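Local coordinates for protein folylpolyglutamate synthase (FolC) (Helicobacter pylori, PDB 6K8C) that probably adds glutamate to dihydropteroate and, in successive ATP-dependent steps, to reduced folates, yielding dihydrofolate and folylpolyglutamates, at residues N10-E22 with S116-L128. Numbering follows the deposited sequence.
Sequences NGLKAFLETKPKE and SSACSYFEYATLL
Leu12, in the first turn of helix 12-17, meets Leu128 tip to tip through the two CD1 methyls, and the same Leu12 CD1 lies at the edge of the Tyr124 ring, 3.8 Å from CE2. One turn on, Phe15 points toward residues 116-128 and makes a T-shaped pair with Tyr124: its CD2-CE2 edge is directed at the tyrosine face, with centroids 4.8 Å apart and planes at 65°. The Ser116 carbonyl lies at the edge of the same Phe15 ring, nearest CZ. Leu16 touches both tyrosines, its CB packing on Tyr121 CE2 and its CD2 on Tyr124 CD2 at 4.0 Å.

After the helix, Lys19 extends its chain toward the turn joining helices 114-118 and 121-132. A bend at the last torsion (chi4 -45°) brings NZ to two backbone carbonyls, with hydrogen bonds of 2.7 Å to Cys119 O and 3.0 Å to Ser116 O; NZ approaches Ser116 O within the plane of that carbonyl, and Ser116 O also accepts from Cys119 N. The ammonium is thus held by one main-chain oxygen from helix 114-118 and one from the turn that follows, just before the capping box of Ser120 and Glu123 that starts helix 121-132. A water bridges Pro20 O and Tyr121 N. Lys21, poorly ordered, lays its CD over one face of Tyr121 in a CH-pi contact, 3.5 Å from the ring centroid.

Helices 12-17 and 121-128 run roughly antiparallel at 144°, their axes 10.9 Å apart. Helix 100-110 completes the packing through Leu103, His107 and Leu110, with His107 ND1 bonded to Tyr124 OH; helix 28-41 and strand 76-79 pack against helix 121-132.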
ATOM      1  N   ASN A  10       9.085 -26.059 -10.306  1.00 42.62           N
ATOM      2  CA  ASN A  10       7.761 -26.055  -9.700  1.00 48.33           C
ATOM      3  C   ASN A  10       7.597 -24.955  -8.660  1.00 38.40           C
ATOM      4  O   ASN A  10       6.575 -24.920  -7.966  1.00 44.22           O
ATOM      5  CB  ASN A  10       7.465 -27.419  -9.072  1.00 45.84           C
ATOM      6  CG  ASN A  10       7.421 -28.536 -10.101  1.00 68.59           C
ATOM      7  OD1 ASN A  10       6.930 -28.350 -11.214  1.00 63.30           O
ATOM      8  ND2 ASN A  10       7.930 -29.704  -9.729  1.00 64.76           N
ATOM      9  N   GLY A  11       8.568 -24.055  -8.549  1.00 34.56           N
ATOM     10  CA  GLY A  11       8.530 -23.031  -7.528  1.00 39.51           C
ATOM     11  C   GLY A  11       7.500 -21.950  -7.805  1.00 39.88           C
ATOM     12  O   GLY A  11       6.910 -21.844  -8.883  1.00 33.61           O
ATOM     13  N   LEU A  12       7.290 -21.114  -6.789  1.00 35.91           N
ATOM     14  CA  LEU A  12       6.297 -20.051  -6.903  1.00 28.88           C
ATOM     15  C   LEU A  12       6.703 -19.019  -7.951  1.00 27.42           C
ATOM     16  O   LEU A  12       5.852 -18.521  -8.696  1.00 28.10           O
ATOM     17  CB  LEU A  12       6.090 -19.385  -5.544  1.00 28.25           C
ATOM     18  CG  LEU A  12       5.292 -18.083  -5.581  1.00 25.78           C
ATOM     19  CD1 LEU A  12       3.878 -18.346  -6.077  1.00 27.15           C
ATOM     20  CD2 LEU A  12       5.271 -17.433  -4.203  1.00 31.62           C
ATOM     21  N   LYS A  13       7.994 -18.686  -8.024  1.00 27.82           N
ATOM     22  CA  LYS A  13       8.442 -17.667  -8.969  1.00 34.79           C
ATOM     23  C   LYS A  13       8.079 -18.045 -10.402  1.00 40.51           C
ATOM     24  O   LYS A  13       7.552 -17.220 -11.160  1.00 34.17           O
ATOM     25  CB  LYS A  13       9.951 -17.446  -8.827  1.00 37.69           C
ATOM     26  CG  LYS A  13      10.547 -16.548  -9.908  1.00 53.54           C
ATOM     27  CD  LYS A  13      12.058 -16.416  -9.767  1.00 62.82           C
ATOM     28  CE  LYS A  13      12.426 -15.360  -8.732  1.00 75.73           C
ATOM     29  NZ  LYS A  13      11.984 -13.992  -9.131  1.00 70.81           N
ATOM     30  N   ALA A  14       8.329 -19.304 -10.781  1.00 32.59           N
ATOM     31  CA  ALA A  14       7.992 -19.758 -12.127  1.00 34.67           C
ATOM     32  C   ALA A  14       6.487 -19.760 -12.349  1.00 33.42           C
ATOM     33  O   ALA A  14       6.018 -19.419 -13.441  1.00 37.05           O
ATOM     34  CB  ALA A  14       8.575 -21.152 -12.376  1.00 37.15           C
ATOM     35  N   PHE A  15       5.713 -20.139 -11.330  1.00 30.09           N
ATOM     36  CA  PHE A  15       4.259 -20.152 -11.470  1.00 35.22           C
ATOM     37  C   PHE A  15       3.706 -18.746 -11.682  1.00 38.47           C
ATOM     38  O   PHE A  15       2.772 -18.550 -12.469  1.00 33.29           O
ATOM     39  CB  PHE A  15       3.627 -20.801 -10.240  1.00 32.89           C
ATOM     40  CG  PHE A  15       2.175 -21.138 -10.405  1.00 37.69           C
ATOM     41  CD1 PHE A  15       1.767 -22.073 -11.343  1.00 39.90           C
ATOM     42  CD2 PHE A  15       1.218 -20.535  -9.604  1.00 32.13           C
ATOM     43  CE1 PHE A  15       0.427 -22.397 -11.484  1.00 41.57           C
ATOM     44  CE2 PHE A  15      -0.118 -20.860  -9.735  1.00 40.81           C
ATOM     45  CZ  PHE A  15      -0.516 -21.788 -10.682  1.00 41.51           C
ATOM     46  N   LEU A  16       4.264 -17.752 -10.985  1.00 34.06           N
ATOM     47  CA  LEU A  16       3.804 -16.378 -11.186  1.00 32.26           C
ATOM     48  C   LEU A  16       4.168 -15.862 -12.573  1.00 33.43           C
ATOM     49  O   LEU A  16       3.429 -15.055 -13.146  1.00 31.78           O
ATOM     50  CB  LEU A  16       4.380 -15.457 -10.111  1.00 30.15           C
ATOM     51  CG  LEU A  16       3.868 -15.720  -8.692  1.00 27.84           C
ATOM     52  CD1 LEU A  16       4.539 -14.789  -7.697  1.00 33.17           C
ATOM     53  CD2 LEU A  16       2.356 -15.562  -8.653  1.00 29.58           C
ATOM     54  N   GLU A  17       5.282 -16.321 -13.142  1.00 34.90           N
ATOM     55  CA  GLU A  17       5.652 -15.848 -14.471  1.00 40.78           C
ATOM     56  C   GLU A  17       4.728 -16.380 -15.566  1.00 37.23           C
ATOM     57  O   GLU A  17       4.704 -15.809 -16.662  1.00 41.43           O
ATOM     58  CB  GLU A  17       7.111 -16.199 -14.766  1.00 43.19           C
ATOM     59  CG  GLU A  17       8.082 -15.200 -14.152  1.00 51.33           C
ATOM     60  CD  GLU A  17       9.476 -15.756 -13.926  1.00 63.16           C
ATOM     61  OE1 GLU A  17      10.264 -15.090 -13.223  1.00 71.74           O
ATOM     62  OE2 GLU A  17       9.790 -16.844 -14.454  1.00 64.45           O
ATOM     63  N   THR A  18       3.961 -17.437 -15.296  1.00 37.47           N
ATOM     64  CA  THR A  18       2.911 -17.872 -16.212  1.00 34.88           C
ATOM     65  C   THR A  18       1.651 -17.028 -16.105  1.00 43.05           C
ATOM     66  O   THR A  18       0.704 -17.255 -16.865  1.00 38.03           O
ATOM     67  CB  THR A  18       2.541 -19.334 -15.963  1.00 40.95           C
ATOM     68  OG1 THR A  18       1.699 -19.424 -14.805  1.00 37.63           O
ATOM     69  CG2 THR A  18       3.793 -20.182 -15.763  1.00 43.62           C
ATOM     70  N   LYS A  19       1.605 -16.072 -15.177  1.00 33.41           N
ATOM     71  CA  LYS A  19       0.471 -15.164 -15.032  1.00 41.70           C
ATOM     72  C   LYS A  19       0.990 -13.748 -15.247  1.00 44.90           C
ATOM     73  O   LYS A  19       1.225 -13.013 -14.276  1.00 39.94           O
ATOM     74  CB  LYS A  19      -0.205 -15.308 -13.669  1.00 41.49           C
ATOM     75  CG  LYS A  19      -0.631 -16.730 -13.337  1.00 36.15           C
ATOM     76  CD  LYS A  19      -0.794 -16.915 -11.832  1.00 36.63           C
ATOM     77  CE  LYS A  19      -1.345 -18.298 -11.487  1.00 35.75           C
ATOM     78  NZ  LYS A  19      -2.494 -18.760 -12.326  1.00 32.89           N
ATOM     79  N   PRO A  20       1.209 -13.346 -16.500  1.00 48.82           N
ATOM     80  CA  PRO A  20       1.618 -11.962 -16.767  1.00 47.59           C
ATOM     81  C   PRO A  20       0.654 -10.997 -16.100  1.00 52.50           C
ATOM     82  O   PRO A  20      -0.564 -11.085 -16.279  1.00 43.76           O
ATOM     83  CB  PRO A  20       1.571 -11.859 -18.298  1.00 47.58           C
ATOM     84  CG  PRO A  20       0.838 -13.075 -18.767  1.00 48.36           C
ATOM     85  CD  PRO A  20       1.044 -14.126 -17.736  1.00 51.37           C
ATOM     86  N   LYS A  21       1.213 -10.080 -15.307  1.00 63.83           N
ATOM     87  CA  LYS A  21       0.435  -9.340 -14.320  1.00 63.84           C
ATOM     88  C   LYS A  21      -0.626  -8.432 -14.933  1.00 71.13           C
ATOM     89  O   LYS A  21      -1.482  -7.932 -14.195  1.00 77.49           O
ATOM     90  CB  LYS A  21       1.378  -8.529 -13.428  1.00 62.84           C
ATOM     91  CG  LYS A  21       2.776  -9.120 -13.322  1.00 62.66           C
ATOM     92  CD  LYS A  21       3.344  -8.958 -11.922  1.00 61.16           C
ATOM     93  CE  LYS A  21       3.397  -7.502 -11.493  1.00 61.23           C
ATOM     94  NZ  LYS A  21       4.215  -7.304 -10.260  1.00 68.68           N
ATOM     95  N   GLU A  22      -0.605  -8.213 -16.244  1.00 71.14           N
ATOM     96  CA  GLU A  22      -1.676  -7.457 -16.889  1.00 85.37           C
ATOM     97  C   GLU A  22      -2.044  -8.052 -18.246  1.00 74.77           C
ATOM     98  O   GLU A  22      -1.725  -9.202 -18.543  1.00 53.12           O
ATOM     99  CB  GLU A  22      -1.283  -5.985 -17.055  1.00 94.79           C
ATOM    100  CG  GLU A  22      -1.354  -5.136 -15.778  1.00 89.94           C
ATOM    101  CD  GLU A  22      -2.719  -5.148 -15.098  1.00 89.09           C
ATOM    102  OE1 GLU A  22      -2.781  -4.769 -13.909  1.00 81.27           O
ATOM    103  OE2 GLU A  22      -3.728  -5.517 -15.738  1.00 96.46           O
ATOM    104  N   SER A 116      -6.308 -22.855  -9.141  1.00 26.89           N
ATOM    105  CA  SER A 116      -5.069 -22.097  -9.012  1.00 32.64           C
ATOM    106  C   SER A 116      -4.503 -21.721 -10.375  1.00 39.85           C
ATOM    107  O   SER A 116      -3.971 -20.619 -10.550  1.00 34.49           O
ATOM    108  CB  SER A 116      -4.051 -22.897  -8.207  1.00 26.98           C
ATOM    109  OG  SER A 116      -4.467 -23.007  -6.857  1.00 35.33           O
ATOM    110  N   SER A 117      -4.601 -22.623 -11.354  1.00 33.42           N
ATOM    111  CA  SER A 117      -4.139 -22.288 -12.697  1.00 33.22           C
ATOM    112  C   SER A 117      -5.035 -21.249 -13.349  1.00 27.03           C
ATOM    113  O   SER A 117      -4.565 -20.459 -14.177  1.00 35.99           O
ATOM    114  CB  SER A 117      -4.070 -23.545 -13.565  1.00 42.54           C
ATOM    115  OG  SER A 117      -3.019 -24.393 -13.147  1.00 40.56           O
ATOM    116  N   ALA A 118      -6.320 -21.227 -12.992  1.00 30.63           N
ATOM    117  CA  ALA A 118      -7.231 -20.235 -13.547  1.00 29.28           C
ATOM    118  C   ALA A 118      -7.015 -18.844 -12.958  1.00 31.15           C
ATOM    119  O   ALA A 118      -7.500 -17.863 -13.528  1.00 32.94           O
ATOM    120  CB  ALA A 118      -8.681 -20.672 -13.323  1.00 32.49           C
ATOM    121  N   CYS A 119      -6.303 -18.738 -11.839  1.00 29.74           N
ATOM    122  CA  CYS A 119      -6.118 -17.448 -11.183  1.00 28.67           C
ATOM    123  C   CYS A 119      -5.313 -16.488 -12.047  1.00 32.34           C
ATOM    124  O   CYS A 119      -4.320 -16.869 -12.672  1.00 31.30           O
ATOM    125  CB  CYS A 119      -5.392 -17.621  -9.851  1.00 25.41           C
ATOM    126  SG  CYS A 119      -6.405 -18.190  -8.490  1.00 30.79           S
ATOM    127  N   SER A 120      -5.733 -15.227 -12.051  1.00 33.39           N
ATOM    128  CA  SER A 120      -4.831 -14.155 -12.431  1.00 31.95           C
ATOM    129  C   SER A 120      -3.716 -14.033 -11.392  1.00 26.18           C
ATOM    130  O   SER A 120      -3.765 -14.630 -10.314  1.00 27.98           O
ATOM    131  CB  SER A 120      -5.585 -12.831 -12.547  1.00 35.27           C
ATOM    132  OG  SER A 120      -5.865 -12.290 -11.261  1.00 31.69           O
ATOM    133  N   TYR A 121      -2.706 -13.229 -11.728  1.00 24.61           N
ATOM    134  CA  TYR A 121      -1.604 -12.975 -10.806  1.00 32.18           C
ATOM    135  C   TYR A 121      -2.114 -12.514  -9.441  1.00 27.61           C
ATOM    136  O   TYR A 121      -1.788 -13.108  -8.404  1.00 26.00           O
ATOM    137  CB  TYR A 121      -0.667 -11.935 -11.426  1.00 29.39           C
ATOM    138  CG  TYR A 121       0.540 -11.550 -10.601  1.00 30.26           C
ATOM    139  CD1 TYR A 121       0.464 -10.533  -9.657  1.00 34.39           C
ATOM    140  CD2 TYR A 121       1.765 -12.178 -10.792  1.00 27.39           C
ATOM    141  CE1 TYR A 121       1.566 -10.167  -8.915  1.00 35.15           C
ATOM    142  CE2 TYR A 121       2.876 -11.816 -10.055  1.00 36.36           C
ATOM    143  CZ  TYR A 121       2.770 -10.806  -9.118  1.00 35.48           C
ATOM    144  OH  TYR A 121       3.872 -10.433  -8.383  1.00 35.95           O
ATOM    145  N   PHE A 122      -2.937 -11.468  -9.425  1.00 24.42           N
ATOM    146  CA  PHE A 122      -3.410 -10.935  -8.153  1.00 27.82           C
ATOM    147  C   PHE A 122      -4.391 -11.881  -7.475  1.00 28.70           C
ATOM    148  O   PHE A 122      -4.414 -11.962  -6.242  1.00 23.00           O
ATOM    149  CB  PHE A 122      -4.054  -9.562  -8.353  1.00 26.68           C
ATOM    150  CG  PHE A 122      -4.500  -8.914  -7.065  1.00 30.23           C
ATOM    151  CD1 PHE A 122      -3.566  -8.437  -6.159  1.00 33.10           C
ATOM    152  CD2 PHE A 122      -5.847  -8.810  -6.750  1.00 29.00           C
ATOM    153  CE1 PHE A 122      -3.969  -7.848  -4.965  1.00 38.48           C
ATOM    154  CE2 PHE A 122      -6.255  -8.225  -5.561  1.00 40.35           C
ATOM    155  CZ  PHE A 122      -5.317  -7.745  -4.668  1.00 31.66           C
ATOM    156  N   GLU A 123      -5.198 -12.610  -8.254  1.00 29.15           N
ATOM    157  CA  GLU A 123      -6.097 -13.597  -7.663  1.00 28.87           C
ATOM    158  C   GLU A 123      -5.321 -14.697  -6.949  1.00 28.16           C
ATOM    159  O   GLU A 123      -5.736 -15.166  -5.881  1.00 25.96           O
ATOM    160  CB  GLU A 123      -7.021 -14.182  -8.739  1.00 24.28           C
ATOM    161  CG  GLU A 123      -8.080 -13.174  -9.211  1.00 27.48           C
ATOM    162  CD  GLU A 123      -8.781 -13.593 -10.486  1.00 34.29           C
ATOM    163  OE1 GLU A 123      -8.407 -14.629 -11.077  1.00 35.52           O
ATOM    164  OE2 GLU A 123      -9.717 -12.880 -10.896  1.00 34.84           O
ATOM    165  N   TYR A 124      -4.182 -15.117  -7.512  1.00 27.95           N
ATOM    166  CA  TYR A 124      -3.366 -16.130  -6.848  1.00 30.42           C
ATOM    167  C   TYR A 124      -2.729 -15.584  -5.573  1.00 32.88           C
ATOM    168  O   TYR A 124      -2.641 -16.295  -4.564  1.00 25.62           O
ATOM    169  CB  TYR A 124      -2.287 -16.652  -7.795  1.00 24.45           C
ATOM    170  CG  TYR A 124      -1.666 -17.941  -7.317  1.00 28.85           C
ATOM    171  CD1 TYR A 124      -2.441 -19.087  -7.157  1.00 32.38           C
ATOM    172  CD2 TYR A 124      -0.317 -18.013  -7.005  1.00 25.05           C
ATOM    173  CE1 TYR A 124      -1.882 -20.269  -6.713  1.00 33.10           C
ATOM    174  CE2 TYR A 124       0.249 -19.191  -6.563  1.00 29.93           C
ATOM    175  CZ  TYR A 124      -0.539 -20.314  -6.417  1.00 33.97           C
ATOM    176  OH  TYR A 124       0.022 -21.482  -5.973  1.00 30.39           O
ATOM    177  N   ALA A 125      -2.259 -14.331  -5.608  1.00 27.90           N
ATOM    178  CA  ALA A 125      -1.743 -13.700  -4.395  1.00 26.50           C
ATOM    179  C   ALA A 125      -2.800 -13.684  -3.299  1.00 23.91           C
ATOM    180  O   ALA A 125      -2.491 -13.916  -2.123  1.00 24.73           O
ATOM    181  CB  ALA A 125      -1.269 -12.276  -4.704  1.00 25.77           C
ATOM    182  N   THR A 126      -4.058 -13.424  -3.671  1.00 25.40           N
ATOM    183  CA  THR A 126      -5.147 -13.422  -2.698  1.00 24.95           C
ATOM    184  C   THR A 126      -5.313 -14.792  -2.048  1.00 29.76           C
ATOM    185  O   THR A 126      -5.455 -14.894  -0.824  1.00 25.62           O
ATOM    186  CB  THR A 126      -6.450 -12.976  -3.373  1.00 28.41           C
ATOM    187  OG1 THR A 126      -6.286 -11.654  -3.907  1.00 31.75           O
ATOM    188  CG2 THR A 126      -7.609 -12.965  -2.379  1.00 26.80           C
ATOM    189  N   LEU A 127      -5.303 -15.863  -2.850  1.00 29.13           N
ATOM    190  CA  LEU A 127      -5.415 -17.202  -2.277  1.00 27.25           C
ATOM    191  C   LEU A 127      -4.226 -17.519  -1.384  1.00 25.00           C
ATOM    192  O   LEU A 127      -4.382 -18.161  -0.339  1.00 28.82           O
ATOM    193  CB  LEU A 127      -5.537 -18.261  -3.381  1.00 26.51           C
ATOM    194  CG  LEU A 127      -6.802 -18.251  -4.242  1.00 30.76           C
ATOM    195  CD1 LEU A 127      -6.801 -19.477  -5.161  1.00 34.07           C
ATOM    196  CD2 LEU A 127      -8.067 -18.218  -3.392  1.00 28.96           C
ATOM    197  N   LEU A 128      -3.024 -17.093  -1.786  1.00 22.89           N
ATOM    198  CA  LEU A 128      -1.856 -17.297  -0.941  1.00 24.78           C
ATOM    199  C   LEU A 128      -2.029 -16.602   0.407  1.00 26.70           C
ATOM    200  O   LEU A 128      -1.661 -17.154   1.452  1.00 28.07           O
ATOM    201  CB  LEU A 128      -0.598 -16.793  -1.650  1.00 24.98           C
ATOM    202  CG  LEU A 128      -0.040 -17.647  -2.793  1.00 25.10           C
ATOM    203  CD1 LEU A 128       1.054 -16.887  -3.524  1.00 28.15           C
ATOM    204  CD2 LEU A 128       0.473 -18.981  -2.268  1.00 27.57           C
TER
HETATM  205  O   HOH W   1      -2.413 -12.404 -14.465  1.00 38.31           O